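Local coordinates for tryptophanyl-tRNA synthetase (PDB 2EL7), which probably catalyses the ATP-dependent attachment of tryptophan to its cognate tRNA, as a class I aminoacyl-tRNA synthetase, at residues Lys2-Gly7 with Ala142-Val147; Asp150-Ile155 with Pro176-Asn181; Ile204-Pro209 with Arg283-Arg288; Ser212-Ile217 with Val270-Phe275. All coordinates share one frame; numbering follows the deposited sequence.

Contact 1: residues Lys2-Gly7 with Ala142-Val147; sequences KRVLSG and ADTVPV
Asp143 takes up the first two backbone N-H groups of Lys2-Gly7 with one carboxylate oxygen. Lys2 N donates to Asp143 OD1 at 2.9 Å, on its syn lone pair. Arg3 N reaches the same Asp143 OD1 at 3.2 Å, but from above the carboxylate plane, 47° out of it. The second oxygen, Asp143 OD2, accepts from Thr144 OG1. CG of Asp143 lies between the backbone N and the carbonyl carbon (chi1 63°), which brings it close to Lys2 N. With both oxygens engaged, the carboxylate is probably held in its rotation. An alanine here would probably leave Lys2 N, Arg3 N and the Thr144 hydroxyl without the carboxylate they bond to.

The backbones add a parallel pairing, with Val4 opposite Thr144. Arg3 O accepts from Asp143 N at 2.9 Å and weakly from Thr144 N. Leu5 N donates to Thr144 O at 3.0 Å. A water accepts from Gly7 N and donates weakly to Pro146 O.

Apolar contacts continue along the strands. Val4 CG1 lies 3.6 Å from Pro146 CD, and Leu5 CB is also 3.6 Å from Ala142 CB. Val4 CG2 packs on Thr144 CB at 3.5 Å.

Val4 and Ser6 also bond through their backbones to strand 37-41, and Arg3 forms a salt bridge with Asp36. Leu5 lies close to Asp136, a predicted tryptophan ligand. The chemistry implies a short parallel join, held by one backbone bridge and by the Asp143 carboxylate, between the two beta parts of a Rossmann-type catalytic core.

Contact 2: residues Asp150-Ile155 with Pro176-Asn181; sequences DQVQHI and PQALLN
Ile155 meets the backbone of Pro176-Ala178 with its CG2 methyl. Ile155 CG2 is 3.5 Å from Pro176 O and 3.8 Å from Ala178 N. This methyl stands anti to the backbone N of Ile155, and its other branch, through CG1, lies 4.2 Å from Ala178 CB. Ala178 CB points toward Asp150-Ile155. Val152, three residues earlier, adds a looser contact. Its CG2 touches Ala178 CB at 4.4 Å and Leu180 CD2 at 4.3 Å. No hydrogen bond crosses between the two segments, so the contact is apolar packing against a strand.

The next shell sets these groups in place. Ile155 N bonds to Val152 O at 2.7 Å, which ties the two apolar residues together. Ile155 CD1 lies over the centre of one face of the His154 ring. Pro176 O, brushed by the isoleucine methyl, accepts a hydrogen bond from Arg159, further along the same helix. Gln177 and Leu179 pair through their backbones with strand 144-146. Asp150, the first residue of its segment, is a predicted ATP-site residue. Strand 144-146, helix 153-169 and strand 177-179 form a beta-alpha-beta crossover, the unit from which the Rossmann-type fold of class I synthetases is built.

Contact 3: residues Ile204-Pro209 with Arg283-Arg288; sequences IGLLEP and RPIRER
Arg286 lays its guanidinium against the chain of Leu206-Pro209, with Leu207 C over one face. Gly205 O and Pro209 C lie at its edge, near the plane. The placing of Glu208 O is doubtful, because it is modelled too close to Arg286 NH1. The contact joins long helix 267-294 to the loop that follows the predicted KMSKS motif of this class I synthetase. Pro209 of this loop stands at the N-cap position of helix 210-218.

Arg286 NE donates to Leu206 O at 3.1 Å. The bond is bent (135°), and the oxygen is tilted 30° from the guanidinium plane. The arginine chain is extended from CG to NE, which carries NE across to Leu206 O.

Apolar groups pack beside this bond. Leu207 and Arg286 run past each other in opposite directions, with Leu207 CD2 4.0 Å from Arg286 CA. Leu206 CD1 meets Ile285 CD1 at 4.2 Å, and Tyr19 of helix 16-33 touches both residues. The loop is braced from within by Glu208. Its OE1 is held by Lys216 and Ser212, while Gly205 N donates to Glu208 OE2 at 2.7 Å and 165°.

Contact 4: residues Ser212-Ile217 with Val270-Phe275; sequences SIWQKI and VKRILF
Trp214 and Phe275 form the aromatic centre of a helix-helix packing between 210-218 and 267-294. Trp214 CE3 lies 3.7 Å from Phe275 CG, and Trp214 CD2 stands over one face of the phenylalanine ring. The planes are turned 54° to each other, and the centroid of the six-membered tryptophan ring is 5.0 Å from that of Phe275. Ile213 CG2 comes to the edge of the phenylalanine, 4.3 Å from Phe275 CE1.

The far rim of the indole reaches the backbone of the partner helix. Lys271 O sits at the ring edge, in its plane, 3.8 Å from Trp214 CZ3. Arg272 bends at chi2 and chi3, and its CD is 3.7 Å from Trp214 CH2. An alanine at Trp214 would probably open a gap where the six-membered ring lay, and leave Phe275 CG and Arg272 CD without their ring contacts.

The two helices run roughly antiparallel, with 144° between their directions and 10.2 Å between the short axes. They belong to the helical part of the chain that follows the predicted KMSKS motif.

Further along helix 210-218, Ile217 CG2 packs on Leu274 CD2 at 3.6 Å. Tyr243 of helix 239-247 also touches Leu274. The extended chain of Lys271 passes Ile217 O, with CE 3.3 Å from that oxygen, and its NZ bonds to Gln218 O.

Overall arrangement
The four contacts form two pairs on the chain. Contacts 1 and 2 lie about 9 Å apart between centres and meet in one parallel sheet, where strand 144-146 of contact 1 neighbours strand 177-179 of contact 2. Contacts 3 and 4 lie about 14 Å apart between centres and share helix 267-294. Ile213 CD1 of contact 4 packs against Arg286 and Gly205 of contact 3. Contacts 1 and 3 are about 27 Å apart between centres, on opposite sides of the chain's centre. Contacts 1, 2 and 3 follow in series, with contact 4 nested within the loop that contact 3 closes. The first pair thus builds the Rossmann-type core. Contact 3 joins the helical part to that core, and contact 4 packs its helices together.

Contact 1: residues Lys2-Gly7 with Ala142-Val147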
# COMPACT_ATOMS: atom_id res chain seq x y z
N LYS A 2 4.79 -24.06 12.14
CA LYS A 2 4.56 -24.71 10.84
C LYS A 2 5.22 -23.93 9.70
O LYS A 2 5.83 -24.51 8.80
CB LYS A 2 3.06 -24.81 10.52
CG LYS A 2 2.23 -25.74 11.39
CD LYS A 2 0.80 -25.68 10.91
CE LYS A 2 -0.11 -26.61 11.67
NZ LYS A 2 -1.51 -26.51 11.16
N ARG A 3 5.05 -22.62 9.69
CA ARG A 3 5.65 -21.82 8.64
C ARG A 3 6.27 -20.60 9.25
O ARG A 3 5.65 -19.87 10.01
CB ARG A 3 4.62 -21.40 7.60
CG ARG A 3 5.25 -20.55 6.50
CD ARG A 3 4.26 -20.29 5.41
NE ARG A 3 4.00 -21.51 4.66
CZ ARG A 3 2.89 -21.74 3.97
NH1 ARG A 3 2.76 -22.88 3.33
NH2 ARG A 3 1.91 -20.84 3.93
N VAL A 4 7.52 -20.37 8.90
CA VAL A 4 8.25 -19.25 9.43
C VAL A 4 8.58 -18.21 8.36
O VAL A 4 8.86 -18.56 7.22
CB VAL A 4 9.57 -19.74 10.11
CG1 VAL A 4 10.47 -18.54 10.46
CG2 VAL A 4 9.22 -20.51 11.38
N LEU A 5 8.50 -16.93 8.73
CA LEU A 5 8.86 -15.89 7.80
C LEU A 5 10.00 -15.13 8.44
O LEU A 5 9.85 -14.57 9.53
CB LEU A 5 7.71 -14.93 7.51
CG LEU A 5 8.24 -13.81 6.57
CD1 LEU A 5 8.50 -14.34 5.16
CD2 LEU A 5 7.25 -12.67 6.51
N SER A 6 11.16 -15.12 7.78
CA SER A 6 12.31 -14.39 8.32
C SER A 6 12.74 -13.28 7.36
O SER A 6 12.95 -13.52 6.18
CB SER A 6 13.48 -15.36 8.57
OG SER A 6 13.08 -16.42 9.44
N GLY A 7 12.87 -12.07 7.90
CA GLY A 7 13.26 -10.93 7.10
C GLY A 7 14.75 -10.71 7.00
O GLY A 7 15.45 -10.66 8.02
N ALA A 142 2.35 -17.05 7.86
CA ALA A 142 3.46 -17.50 8.70
C ALA A 142 3.01 -17.39 10.15
O ALA A 142 2.36 -16.43 10.52
CB ALA A 142 4.74 -16.63 8.48
N ASP A 143 3.38 -18.35 10.99
CA ASP A 143 2.98 -18.30 12.39
C ASP A 143 4.16 -18.01 13.31
O ASP A 143 4.00 -17.85 14.51
CB ASP A 143 2.31 -19.63 12.81
CG ASP A 143 3.26 -20.82 12.70
OD1 ASP A 143 2.96 -21.77 11.96
OD2 ASP A 143 4.31 -20.80 13.36
N THR A 144 5.36 -17.94 12.75
CA THR A 144 6.52 -17.66 13.56
C THR A 144 7.44 -16.69 12.84
O THR A 144 7.61 -16.76 11.62
CB THR A 144 7.28 -18.95 13.88
OG1 THR A 144 6.38 -19.88 14.51
CG2 THR A 144 8.45 -18.68 14.84
N VAL A 145 8.02 -15.79 13.60
CA VAL A 145 8.89 -14.81 13.00
C VAL A 145 10.09 -14.56 13.88
O VAL A 145 9.95 -14.09 14.99
CB VAL A 145 8.15 -13.48 12.80
CG1 VAL A 145 9.06 -12.48 12.06
CG2 VAL A 145 6.86 -13.70 12.00
N PRO A 146 11.29 -14.90 13.40
CA PRO A 146 12.48 -14.67 14.22
C PRO A 146 12.82 -13.19 14.23
O PRO A 146 12.87 -12.57 13.18
CB PRO A 146 13.55 -15.51 13.54
CG PRO A 146 13.14 -15.48 12.11
CD PRO A 146 11.63 -15.66 12.19
N VAL A 147 13.04 -12.64 15.42
CA VAL A 147 13.36 -11.22 15.58
C VAL A 147 14.24 -10.95 16.81
O VAL A 147 14.28 -11.76 17.75
CB VAL A 147 12.07 -10.38 15.76
CG1 VAL A 147 11.19 -10.46 14.52
CG2 VAL A 147 11.32 -10.89 16.99
O HOH W 1 11.88 -10.80 10.38

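Contact 2: residues Asp150-Ile155 with Pro176-Asn181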
# COMPACT_ATOMS: atom_id res chain seq x y z
N ASP A 150 14.47 -6.25 20.55
CA ASP A 150 13.92 -4.91 20.41
C ASP A 150 13.08 -4.78 19.15
O ASP A 150 12.96 -3.69 18.59
CB ASP A 150 15.04 -3.87 20.39
CG ASP A 150 16.11 -4.18 19.35
OD1 ASP A 150 17.02 -3.34 19.16
OD2 ASP A 150 16.05 -5.27 18.73
N GLN A 151 12.48 -5.88 18.69
CA GLN A 151 11.66 -5.82 17.48
C GLN A 151 10.42 -6.65 17.59
O GLN A 151 9.84 -7.07 16.59
CB GLN A 151 12.45 -6.29 16.28
CG GLN A 151 13.75 -5.57 16.16
CD GLN A 151 14.36 -5.78 14.83
OE1 GLN A 151 14.67 -6.91 14.45
NE2 GLN A 151 14.52 -4.69 14.08
N VAL A 152 10.02 -6.88 18.82
CA VAL A 152 8.85 -7.66 19.12
C VAL A 152 7.57 -6.85 18.84
O VAL A 152 6.57 -7.42 18.39
CB VAL A 152 8.93 -8.11 20.60
CG1 VAL A 152 7.61 -8.72 21.06
CG2 VAL A 152 10.03 -9.14 20.73
N GLN A 153 7.62 -5.54 19.08
CA GLN A 153 6.45 -4.67 18.86
C GLN A 153 5.70 -4.89 17.56
O GLN A 153 4.46 -4.92 17.56
CB GLN A 153 6.84 -3.18 18.96
CG GLN A 153 6.59 -2.57 20.31
CD GLN A 153 6.27 -1.08 20.26
OE1 GLN A 153 7.03 -0.28 19.70
NE2 GLN A 153 5.15 -0.69 20.86
N HIS A 154 6.41 -5.04 16.44
CA HIS A 154 5.69 -5.23 15.19
C HIS A 154 5.05 -6.62 15.10
O HIS A 154 4.12 -6.83 14.33
CB HIS A 154 6.58 -4.91 13.96
CG HIS A 154 7.54 -5.99 13.56
ND1 HIS A 154 8.72 -6.24 14.23
CD2 HIS A 154 7.53 -6.82 12.49
CE1 HIS A 154 9.41 -7.16 13.58
NE2 HIS A 154 8.71 -7.53 12.52
N ILE A 155 5.53 -7.58 15.88
CA ILE A 155 4.86 -8.87 15.84
C ILE A 155 3.56 -8.71 16.63
O ILE A 155 2.54 -9.30 16.28
CB ILE A 155 5.69 -10.04 16.42
CG1 ILE A 155 6.75 -10.53 15.42
CG2 ILE A 155 4.83 -11.26 16.53
CD1 ILE A 155 7.38 -9.51 14.53
N PRO A 176 0.79 -14.60 14.53
CA PRO A 176 2.20 -14.96 14.63
C PRO A 176 2.85 -14.72 15.97
O PRO A 176 2.49 -13.80 16.70
CB PRO A 176 2.85 -14.13 13.52
CG PRO A 176 1.94 -12.97 13.41
CD PRO A 176 0.58 -13.55 13.53
N GLN A 177 3.82 -15.58 16.28
CA GLN A 177 4.55 -15.45 17.52
C GLN A 177 6.01 -15.14 17.21
O GLN A 177 6.56 -15.65 16.23
CB GLN A 177 4.45 -16.73 18.35
CG GLN A 177 3.20 -16.78 19.20
CD GLN A 177 2.98 -18.14 19.83
OE1 GLN A 177 3.93 -18.75 20.35
NE2 GLN A 177 1.74 -18.63 19.80
N ALA A 178 6.61 -14.29 18.03
CA ALA A 178 8.00 -13.92 17.88
C ALA A 178 8.89 -15.07 18.34
O ALA A 178 8.57 -15.78 19.30
CB ALA A 178 8.30 -12.70 18.72
N LEU A 179 9.99 -15.29 17.62
CA LEU A 179 10.94 -16.33 17.99
C LEU A 179 12.22 -15.60 18.32
O LEU A 179 12.88 -15.06 17.42
CB LEU A 179 11.18 -17.31 16.83
CG LEU A 179 12.28 -18.37 17.02
CD1 LEU A 179 11.91 -19.28 18.20
CD2 LEU A 179 12.44 -19.21 15.74
N LEU A 180 12.57 -15.56 19.60
CA LEU A 180 13.79 -14.91 20.03
C LEU A 180 14.95 -15.89 19.90
O LEU A 180 14.74 -17.06 19.61
CB LEU A 180 13.66 -14.43 21.47
CG LEU A 180 12.62 -13.31 21.59
CD1 LEU A 180 12.36 -12.95 23.04
CD2 LEU A 180 13.13 -12.11 20.85
N ASN A 181 16.15 -15.40 20.16
CA ASN A 181 17.37 -16.20 20.02
C ASN A 181 18.34 -15.94 21.19
O ASN A 181 19.48 -15.49 20.99
CB ASN A 181 18.01 -15.81 18.68
CG ASN A 181 19.15 -16.70 18.27
OD1 ASN A 181 19.18 -17.88 18.62
ND2 ASN A 181 20.09 -16.14 17.51

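Contact 3: residues Ile204-Pro209 with Arg283-Arg288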
# COMPACT_ATOMS: atom_id res chain seq x y z
N ILE A 204 33.70 -7.38 11.45
CA ILE A 204 34.58 -8.32 10.79
C ILE A 204 33.61 -9.04 9.84
O ILE A 204 32.77 -9.83 10.29
CB ILE A 204 35.19 -9.33 11.77
CG1 ILE A 204 36.15 -8.61 12.72
CG2 ILE A 204 35.97 -10.40 11.00
CD1 ILE A 204 36.90 -9.52 13.69
N GLY A 205 33.71 -8.73 8.55
CA GLY A 205 32.81 -9.33 7.58
C GLY A 205 33.19 -10.75 7.21
O GLY A 205 34.36 -11.13 7.25
N LEU A 206 32.19 -11.55 6.84
CA LEU A 206 32.44 -12.94 6.46
C LEU A 206 33.25 -13.01 5.18
O LEU A 206 33.99 -13.97 4.96
CB LEU A 206 31.13 -13.71 6.26
CG LEU A 206 30.03 -13.52 7.30
CD1 LEU A 206 28.93 -14.53 7.00
CD2 LEU A 206 30.56 -13.72 8.72
N LEU A 207 33.11 -12.00 4.33
CA LEU A 207 33.81 -11.98 3.05
C LEU A 207 34.87 -10.90 2.98
O LEU A 207 35.47 -10.67 1.93
CB LEU A 207 32.80 -11.81 1.91
CG LEU A 207 31.69 -12.86 1.81
CD1 LEU A 207 30.88 -12.60 0.54
CD2 LEU A 207 32.26 -14.30 1.78
N GLU A 208 35.11 -10.24 4.11
CA GLU A 208 36.09 -9.17 4.20
C GLU A 208 37.45 -9.68 3.74
O GLU A 208 37.78 -10.84 3.97
CB GLU A 208 36.14 -8.66 5.66
CG GLU A 208 37.01 -7.44 5.89
CD GLU A 208 36.85 -6.85 7.28
OE1 GLU A 208 37.71 -6.04 7.68
OE2 GLU A 208 35.87 -7.19 7.99
N PRO A 209 38.25 -8.84 3.07
CA PRO A 209 39.56 -9.36 2.65
C PRO A 209 40.42 -9.85 3.84
O PRO A 209 40.50 -9.20 4.89
CB PRO A 209 40.18 -8.18 1.92
CG PRO A 209 39.00 -7.47 1.37
CD PRO A 209 38.04 -7.48 2.54
N ARG A 283 36.16 -20.13 5.80
CA ARG A 283 36.60 -20.83 4.61
C ARG A 283 35.44 -21.34 3.74
O ARG A 283 35.30 -20.93 2.60
CB ARG A 283 37.53 -21.99 5.01
CG ARG A 283 38.26 -22.68 3.87
CD ARG A 283 39.13 -23.81 4.41
NE ARG A 283 39.15 -24.95 3.51
CZ ARG A 283 38.10 -25.73 3.26
NH1 ARG A 283 36.93 -25.51 3.85
NH2 ARG A 283 38.22 -26.73 2.38
N PRO A 284 34.59 -22.24 4.28
CA PRO A 284 33.46 -22.78 3.51
C PRO A 284 32.47 -21.69 3.02
O PRO A 284 31.87 -21.81 1.95
CB PRO A 284 32.78 -23.74 4.49
CG PRO A 284 33.87 -24.07 5.47
CD PRO A 284 34.60 -22.78 5.65
N ILE A 285 32.29 -20.65 3.81
CA ILE A 285 31.37 -19.59 3.41
C ILE A 285 31.96 -18.87 2.21
O ILE A 285 31.26 -18.60 1.22
CB ILE A 285 31.16 -18.59 4.57
CG1 ILE A 285 30.57 -19.34 5.78
CG2 ILE A 285 30.29 -17.43 4.12
CD1 ILE A 285 30.43 -18.50 7.03
N ARG A 286 33.25 -18.58 2.29
CA ARG A 286 33.97 -17.87 1.23
C ARG A 286 34.06 -18.66 -0.06
O ARG A 286 33.92 -18.10 -1.15
CB ARG A 286 35.37 -17.52 1.70
CG ARG A 286 35.41 -16.72 2.95
CD ARG A 286 36.83 -16.20 3.13
NE ARG A 286 36.78 -15.02 3.95
CZ ARG A 286 37.57 -13.99 3.81
NH1 ARG A 286 37.43 -12.95 4.62
NH2 ARG A 286 38.51 -14.00 2.88
N GLU A 287 34.34 -19.95 0.06
CA GLU A 287 34.41 -20.80 -1.12
C GLU A 287 33.03 -20.76 -1.78
O GLU A 287 32.96 -20.58 -3.00
CB GLU A 287 34.82 -22.22 -0.75
CG GLU A 287 36.33 -22.43 -0.83
CD GLU A 287 36.85 -23.55 0.09
OE1 GLU A 287 36.10 -24.51 0.37
OE2 GLU A 287 38.03 -23.45 0.51
N ARG A 288 31.95 -20.89 -1.00
CA ARG A 288 30.60 -20.83 -1.59
C ARG A 288 30.38 -19.47 -2.26
O ARG A 288 29.94 -19.40 -3.40
CB ARG A 288 29.50 -21.02 -0.55
CG ARG A 288 29.27 -22.44 -0.05
CD ARG A 288 27.97 -22.52 0.80
NE ARG A 288 28.05 -23.59 1.80
CZ ARG A 288 28.64 -23.48 2.99
NH1 ARG A 288 28.66 -24.52 3.82
NH2 ARG A 288 29.19 -22.34 3.38

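Contact 4: residues Ser212-Ile217 with Val270-Phe275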
# COMPACT_ATOMS: atom_id res chain seq x y z
N SER A 212 42.58 -7.64 5.63
CA SER A 212 41.85 -6.65 6.40
C SER A 212 41.37 -7.20 7.73
O SER A 212 41.38 -6.50 8.73
CB SER A 212 40.67 -6.11 5.61
OG SER A 212 40.01 -5.11 6.36
N ILE A 213 40.95 -8.46 7.74
CA ILE A 213 40.50 -9.07 8.99
C ILE A 213 41.72 -9.19 9.91
O ILE A 213 41.62 -9.05 11.13
CB ILE A 213 39.91 -10.47 8.75
CG1 ILE A 213 38.48 -10.33 8.18
CG2 ILE A 213 39.91 -11.27 10.04
CD1 ILE A 213 37.96 -11.62 7.54
N TRP A 214 42.88 -9.43 9.30
CA TRP A 214 44.11 -9.58 10.06
C TRP A 214 44.42 -8.29 10.82
O TRP A 214 44.57 -8.31 12.05
CB TRP A 214 45.28 -9.90 9.12
CG TRP A 214 46.63 -10.06 9.81
CD1 TRP A 214 47.84 -9.63 9.35
CD2 TRP A 214 46.89 -10.73 11.06
NE1 TRP A 214 48.84 -9.98 10.23
CE2 TRP A 214 48.29 -10.65 11.29
CE3 TRP A 214 46.09 -11.37 12.01
CZ2 TRP A 214 48.90 -11.20 12.43
CZ3 TRP A 214 46.69 -11.92 13.14
CH2 TRP A 214 48.08 -11.83 13.34
N GLN A 215 44.48 -7.18 10.09
CA GLN A 215 44.79 -5.91 10.71
C GLN A 215 43.86 -5.61 11.89
O GLN A 215 44.30 -5.04 12.88
CB GLN A 215 44.74 -4.77 9.68
CG GLN A 215 45.87 -4.79 8.67
CD GLN A 215 47.25 -4.74 9.32
OE1 GLN A 215 47.57 -3.81 10.08
NE2 GLN A 215 48.08 -5.75 9.04
N LYS A 216 42.59 -5.99 11.78
CA LYS A 216 41.64 -5.75 12.87
C LYS A 216 41.95 -6.59 14.11
O LYS A 216 41.79 -6.12 15.23
CB LYS A 216 40.21 -5.99 12.39
CG LYS A 216 39.71 -4.89 11.46
CD LYS A 216 38.31 -5.17 10.99
CE LYS A 216 37.81 -4.12 10.02
NZ LYS A 216 36.46 -4.49 9.48
N ILE A 217 42.38 -7.83 13.91
CA ILE A 217 42.72 -8.69 15.04
C ILE A 217 43.99 -8.11 15.67
O ILE A 217 44.15 -8.03 16.88
CB ILE A 217 43.03 -10.14 14.57
CG1 ILE A 217 41.86 -10.67 13.73
CG2 ILE A 217 43.28 -11.04 15.76
CD1 ILE A 217 40.57 -10.65 14.45
N VAL A 270 48.27 -15.36 20.57
CA VAL A 270 46.83 -15.55 20.64
C VAL A 270 46.13 -15.01 19.40
O VAL A 270 45.21 -15.63 18.87
CB VAL A 270 46.25 -14.89 21.88
CG1 VAL A 270 44.76 -15.12 21.93
CG2 VAL A 270 46.93 -15.44 23.12
N LYS A 271 46.57 -13.85 18.93
CA LYS A 271 45.97 -13.24 17.76
C LYS A 271 46.07 -14.11 16.51
O LYS A 271 45.12 -14.17 15.72
CB LYS A 271 46.60 -11.87 17.52
CG LYS A 271 46.22 -10.88 18.61
CD LYS A 271 46.91 -9.54 18.43
CE LYS A 271 46.30 -8.48 19.34
NZ LYS A 271 47.08 -7.23 19.33
N ARG A 272 47.19 -14.79 16.35
CA ARG A 272 47.40 -15.68 15.21
C ARG A 272 46.56 -16.95 15.39
O ARG A 272 46.07 -17.52 14.40
CB ARG A 272 48.87 -16.08 15.09
CG ARG A 272 49.85 -14.92 14.97
CD ARG A 272 50.35 -14.70 13.54
NE ARG A 272 50.88 -15.93 12.94
CZ ARG A 272 51.76 -15.97 11.94
NH1 ARG A 272 52.24 -14.85 11.42
NH2 ARG A 272 52.15 -17.14 11.44
N ILE A 273 46.41 -17.42 16.63
CA ILE A 273 45.60 -18.62 16.85
C ILE A 273 44.16 -18.23 16.51
O ILE A 273 43.43 -19.01 15.90
CB ILE A 273 45.62 -19.11 18.30
CG1 ILE A 273 47.04 -19.46 18.75
CG2 ILE A 273 44.72 -20.33 18.42
CD1 ILE A 273 47.51 -20.84 18.35
N LEU A 274 43.77 -17.02 16.93
CA LEU A 274 42.43 -16.51 16.66
C LEU A 274 42.20 -16.39 15.14
O LEU A 274 41.22 -16.88 14.60
CB LEU A 274 42.24 -15.15 17.31
CG LEU A 274 40.96 -14.41 16.87
CD1 LEU A 274 39.71 -15.25 17.21
CD2 LEU A 274 40.91 -13.05 17.53
N PHE A 275 43.13 -15.71 14.47
CA PHE A 275 43.06 -15.52 13.03
C PHE A 275 42.93 -16.85 12.29
O PHE A 275 41.94 -17.07 11.58
CB PHE A 275 44.31 -14.78 12.56
CG PHE A 275 44.35 -14.53 11.08
CD1 PHE A 275 43.50 -13.60 10.49
CD2 PHE A 275 45.23 -15.24 10.27
CE1 PHE A 275 43.54 -13.37 9.12
CE2 PHE A 275 45.28 -15.02 8.89
CZ PHE A 275 44.42 -14.08 8.32